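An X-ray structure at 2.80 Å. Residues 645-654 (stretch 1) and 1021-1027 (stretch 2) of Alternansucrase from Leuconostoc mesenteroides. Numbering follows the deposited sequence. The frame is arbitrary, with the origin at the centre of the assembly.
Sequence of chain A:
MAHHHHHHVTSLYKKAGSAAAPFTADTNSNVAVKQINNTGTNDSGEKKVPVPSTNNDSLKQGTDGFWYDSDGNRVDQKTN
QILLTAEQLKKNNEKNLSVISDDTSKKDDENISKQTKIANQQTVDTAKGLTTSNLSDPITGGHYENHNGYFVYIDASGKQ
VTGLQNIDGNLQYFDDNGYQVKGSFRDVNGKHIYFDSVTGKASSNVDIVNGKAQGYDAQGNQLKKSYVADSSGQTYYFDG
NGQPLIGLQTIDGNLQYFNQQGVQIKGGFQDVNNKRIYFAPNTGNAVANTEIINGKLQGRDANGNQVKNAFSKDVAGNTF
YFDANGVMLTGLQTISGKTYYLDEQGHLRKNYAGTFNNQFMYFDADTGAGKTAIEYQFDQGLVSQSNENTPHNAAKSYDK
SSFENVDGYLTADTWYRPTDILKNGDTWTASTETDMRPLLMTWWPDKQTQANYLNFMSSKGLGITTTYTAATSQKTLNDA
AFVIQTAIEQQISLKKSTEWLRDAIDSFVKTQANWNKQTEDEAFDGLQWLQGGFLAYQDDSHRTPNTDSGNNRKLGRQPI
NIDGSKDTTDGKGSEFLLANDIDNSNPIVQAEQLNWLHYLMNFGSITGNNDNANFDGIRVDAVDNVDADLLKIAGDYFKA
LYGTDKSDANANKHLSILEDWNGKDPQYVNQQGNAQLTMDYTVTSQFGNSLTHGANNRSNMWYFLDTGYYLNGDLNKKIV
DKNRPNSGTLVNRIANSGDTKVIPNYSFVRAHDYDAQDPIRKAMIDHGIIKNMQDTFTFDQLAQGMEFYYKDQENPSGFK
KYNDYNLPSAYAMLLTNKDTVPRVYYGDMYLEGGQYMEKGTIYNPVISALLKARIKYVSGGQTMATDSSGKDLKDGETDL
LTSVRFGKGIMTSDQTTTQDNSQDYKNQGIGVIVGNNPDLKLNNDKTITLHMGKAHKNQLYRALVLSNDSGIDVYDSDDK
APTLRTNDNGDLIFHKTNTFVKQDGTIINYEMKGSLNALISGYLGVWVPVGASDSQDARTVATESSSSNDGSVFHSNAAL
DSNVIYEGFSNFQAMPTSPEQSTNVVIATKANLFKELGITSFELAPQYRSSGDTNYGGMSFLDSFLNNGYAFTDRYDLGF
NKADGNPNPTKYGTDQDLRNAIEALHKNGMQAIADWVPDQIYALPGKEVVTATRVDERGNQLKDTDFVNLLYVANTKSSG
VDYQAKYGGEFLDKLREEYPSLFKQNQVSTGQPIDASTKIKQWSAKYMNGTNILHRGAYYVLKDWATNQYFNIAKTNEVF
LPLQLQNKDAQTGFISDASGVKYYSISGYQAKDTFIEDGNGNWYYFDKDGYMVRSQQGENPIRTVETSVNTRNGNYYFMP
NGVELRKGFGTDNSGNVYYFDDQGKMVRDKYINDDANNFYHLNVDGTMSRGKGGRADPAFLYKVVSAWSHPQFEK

Stretch 1 645-654: DKSDANANKH
Stretch 2 (1021-1027) VATESSS

The contact sets the first turn of a short helix against an irregular, mostly extended segment, and no hydrogen bond crosses between them. The contact is one of packing: 369 Å² is buried, both sides summed. Two CA pairs fix the register, Ser647 CA to Ser1026 CA at 5.0 Å and Ala649 CA to Ala1022 CA at 4.8 Å, so stretch 2 runs backward as stretch 1 runs forward.

Stretch 2 runs from Val1021 (-72/144, chi1 t) through extended Ala1022 (-77/139) and Thr1023 (-91/139, chi1 p), then a bend at Glu1024 (-78/-9) before extended Ser1025 (-78/154, chi1 p); Ser1027 (-60/-39, chi1 t) is poorly ordered. Glu1024 starts with its CB directed away, yet chi1 m and chi2 m bring the carboxylate back to the helix, and chi3 near 1° sets the orientation of its oxygens.

Asp645 (phi/psi -85/2, chi1 p) lies out of reach. Lys646 (-87/-39, rotamer m, m, p, then 142°) meets stretch 2 through its backbone while the end of its side chain leads away. Its carbonyl receives a CA-H...O contact, Ser1026 CA to Lys646 O at 3.4 Å with 138° at the hydrogen. Ser1026 (-80/78, chi1 t) is poorly ordered, so this end is less sharply defined.

Ser647 is extended (-153/164) and caps the helix: with chi1 p, its OG accepts from Asn650 N at 3.0 Å and 164°. Ser647 CB, directed toward stretch 2, sits among backbone carbonyls, 3.6 Å from Thr1023 O, 3.5 Å from Glu1024 O and 3.7 Å from Ser1025 O. One residue thus caps the helix through OG and packs against the other backbone through CB.

From Asp648 the backbone is helical (-67/-31, then -67/-41 and -67/-49). Asp648 (chi1 m, chi2 -11°) points its CB toward stretch 2, 4.2 Å from Ala1022 CB, and its carboxylate is hydrogen-bonded elsewhere in the structure. Ala649 is the most covered residue of stretch 1, at 54 Å². Ala649 CA lies 3.7 Å from Ala1022 CB and Ala649 CB 4.2 Å from the same atom, two methyl side chains directed toward each other's stretch. Ala649 N approaches Thr1023 O at 3.5 Å without forming a hydrogen bond, and Ala649 CB touches Glu1024 OE1 at 3.5 Å.

Asn650 (chi1 m, chi2 7°) starts sideways, and its end comes nearer; OD1 remains 4.2 Å from Glu1024 OE1, two oxygens without a bond. Ala651 (-57/-51) is out of reach, its N bonded to Ser647 O at 3.2 Å. Asn652 (-76/-11, chi1 m, chi2 9°) points toward stretch 2, ND2 4.2 Å from Ala1022 CB, while its N donates to Asp648 O at 2.8 Å.

Lys653 (-73/-15) has chi1 at -103°, off the wells, then t, t, t. This long reach leaves Lys653 NZ 4.3 Å from Glu1024 OE2, opposite charges near each other but beyond a salt bridge. His654 (-133/57, chi1 m, chi2 85°) turns back on its own stretch, its ND1 donating to Asn650 O at 3.2 Å and 172°. The rule to read here is Ser647 and the two alanines where the backbones meet, with Glu1024 and Lys653 bringing their ends nearer from the margin.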

# COMPACT_ATOMS: atom_id res chain seq x y z
N ASP A 645 -18.67 3.00 33.50
CA ASP A 645 -18.44 4.35 34.01
C ASP A 645 -18.67 4.50 35.52
O ASP A 645 -18.51 5.60 36.05
CB ASP A 645 -19.24 5.40 33.22
CG ASP A 645 -20.73 5.12 33.16
OD1 ASP A 645 -21.16 3.98 33.51
OD2 ASP A 645 -21.46 6.04 32.73
N LYS A 646 -19.01 3.40 36.21
CA LYS A 646 -19.34 3.47 37.64
C LYS A 646 -18.11 3.35 38.53
O LYS A 646 -18.03 4.01 39.57
CB LYS A 646 -20.34 2.36 38.04
CG LYS A 646 -21.67 2.33 37.32
CD LYS A 646 -22.64 3.45 37.70
CE LYS A 646 -22.32 4.78 37.00
NZ LYS A 646 -23.51 5.59 36.56
N SER A 647 -17.18 2.48 38.15
CA SER A 647 -15.96 2.23 38.95
C SER A 647 -14.81 1.78 38.06
O SER A 647 -15.02 1.36 36.94
CB SER A 647 -16.24 1.15 40.00
OG SER A 647 -16.33 -0.14 39.41
N ASP A 648 -13.60 1.83 38.60
CA ASP A 648 -12.44 1.26 37.94
C ASP A 648 -12.50 -0.27 37.84
O ASP A 648 -11.97 -0.85 36.88
CB ASP A 648 -11.15 1.66 38.67
CG ASP A 648 -10.77 3.11 38.44
OD1 ASP A 648 -11.38 3.76 37.53
OD2 ASP A 648 -9.85 3.59 39.14
N ALA A 649 -13.13 -0.93 38.81
CA ALA A 649 -13.27 -2.38 38.80
C ALA A 649 -14.18 -2.85 37.65
O ALA A 649 -13.91 -3.87 37.01
CB ALA A 649 -13.81 -2.88 40.13
N ASN A 650 -15.27 -2.12 37.42
CA ASN A 650 -16.17 -2.41 36.30
C ASN A 650 -15.49 -2.16 34.95
O ASN A 650 -15.56 -2.98 34.04
CB ASN A 650 -17.44 -1.54 36.37
CG ASN A 650 -18.38 -1.95 37.48
OD1 ASN A 650 -18.06 -2.81 38.31
ND2 ASN A 650 -19.54 -1.34 37.51
N ALA A 651 -14.87 -0.99 34.83
CA ALA A 651 -14.12 -0.59 33.65
C ALA A 651 -13.03 -1.60 33.34
O ALA A 651 -12.95 -2.09 32.22
CB ALA A 651 -13.51 0.80 33.84
N ASN A 652 -12.21 -1.93 34.33
CA ASN A 652 -11.06 -2.80 34.13
C ASN A 652 -11.40 -4.28 34.00
O ASN A 652 -10.55 -5.05 33.59
CB ASN A 652 -10.02 -2.59 35.21
CG ASN A 652 -9.48 -1.16 35.23
OD1 ASN A 652 -9.99 -0.26 34.55
ND2 ASN A 652 -8.41 -0.95 36.01
N LYS A 653 -12.64 -4.66 34.30
CA LYS A 653 -13.13 -6.01 34.01
C LYS A 653 -13.39 -6.23 32.53
O LYS A 653 -13.58 -7.36 32.09
CB LYS A 653 -14.45 -6.29 34.75
CG LYS A 653 -14.31 -7.16 35.97
CD LYS A 653 -15.60 -7.15 36.79
CE LYS A 653 -15.33 -7.56 38.25
NZ LYS A 653 -16.42 -7.09 39.15
N HIS A 654 -13.44 -5.15 31.77
CA HIS A 654 -13.72 -5.22 30.34
C HIS A 654 -12.72 -4.35 29.59
O HIS A 654 -13.11 -3.44 28.85
CB HIS A 654 -15.15 -4.77 30.04
CG HIS A 654 -16.19 -5.56 30.76
ND1 HIS A 654 -16.58 -5.25 32.05
CD2 HIS A 654 -16.93 -6.63 30.39
CE1 HIS A 654 -17.50 -6.12 32.44
NE2 HIS A 654 -17.74 -6.95 31.44
N VAL A 1021 -5.21 -3.75 43.19
CA VAL A 1021 -6.55 -4.17 42.80
C VAL A 1021 -7.41 -2.93 42.52
O VAL A 1021 -7.27 -1.89 43.15
CB VAL A 1021 -7.17 -5.07 43.88
CG1 VAL A 1021 -8.65 -5.36 43.60
CG2 VAL A 1021 -6.39 -6.39 43.96
N ALA A 1022 -8.29 -3.04 41.53
CA ALA A 1022 -9.16 -1.94 41.15
C ALA A 1022 -10.31 -1.80 42.15
O ALA A 1022 -10.90 -2.79 42.56
CB ALA A 1022 -9.71 -2.17 39.76
N THR A 1023 -10.64 -0.56 42.49
CA THR A 1023 -11.60 -0.25 43.54
C THR A 1023 -13.04 -0.12 43.04
O THR A 1023 -13.30 0.50 42.01
CB THR A 1023 -11.22 1.07 44.25
OG1 THR A 1023 -11.12 2.13 43.29
CG2 THR A 1023 -9.89 0.92 44.97
N GLU A 1024 -13.97 -0.67 43.82
CA GLU A 1024 -15.38 -0.73 43.46
C GLU A 1024 -16.11 0.60 43.68
O GLU A 1024 -17.26 0.75 43.30
CB GLU A 1024 -16.06 -1.83 44.27
CG GLU A 1024 -15.38 -3.20 44.20
CD GLU A 1024 -15.79 -4.04 42.99
OE1 GLU A 1024 -16.60 -3.59 42.15
OE2 GLU A 1024 -15.31 -5.18 42.89
N SER A 1025 -15.43 1.54 44.33
CA SER A 1025 -16.03 2.82 44.68
C SER A 1025 -16.06 3.72 43.47
O SER A 1025 -15.23 3.60 42.57
CB SER A 1025 -15.21 3.51 45.78
OG SER A 1025 -13.92 3.86 45.29
N SER A 1026 -17.01 4.65 43.47
CA SER A 1026 -17.08 5.68 42.43
C SER A 1026 -16.08 6.80 42.74
O SER A 1026 -16.45 7.87 43.23
CB SER A 1026 -18.49 6.27 42.31
OG SER A 1026 -18.46 7.49 41.58
N SER A 1027 -14.81 6.54 42.45
CA SER A 1027 -13.73 7.49 42.70
C SER A 1027 -13.89 8.84 41.95
O SER A 1027 -13.60 9.91 42.51
CB SER A 1027 -12.40 6.87 42.30
OG SER A 1027 -11.36 7.83 42.37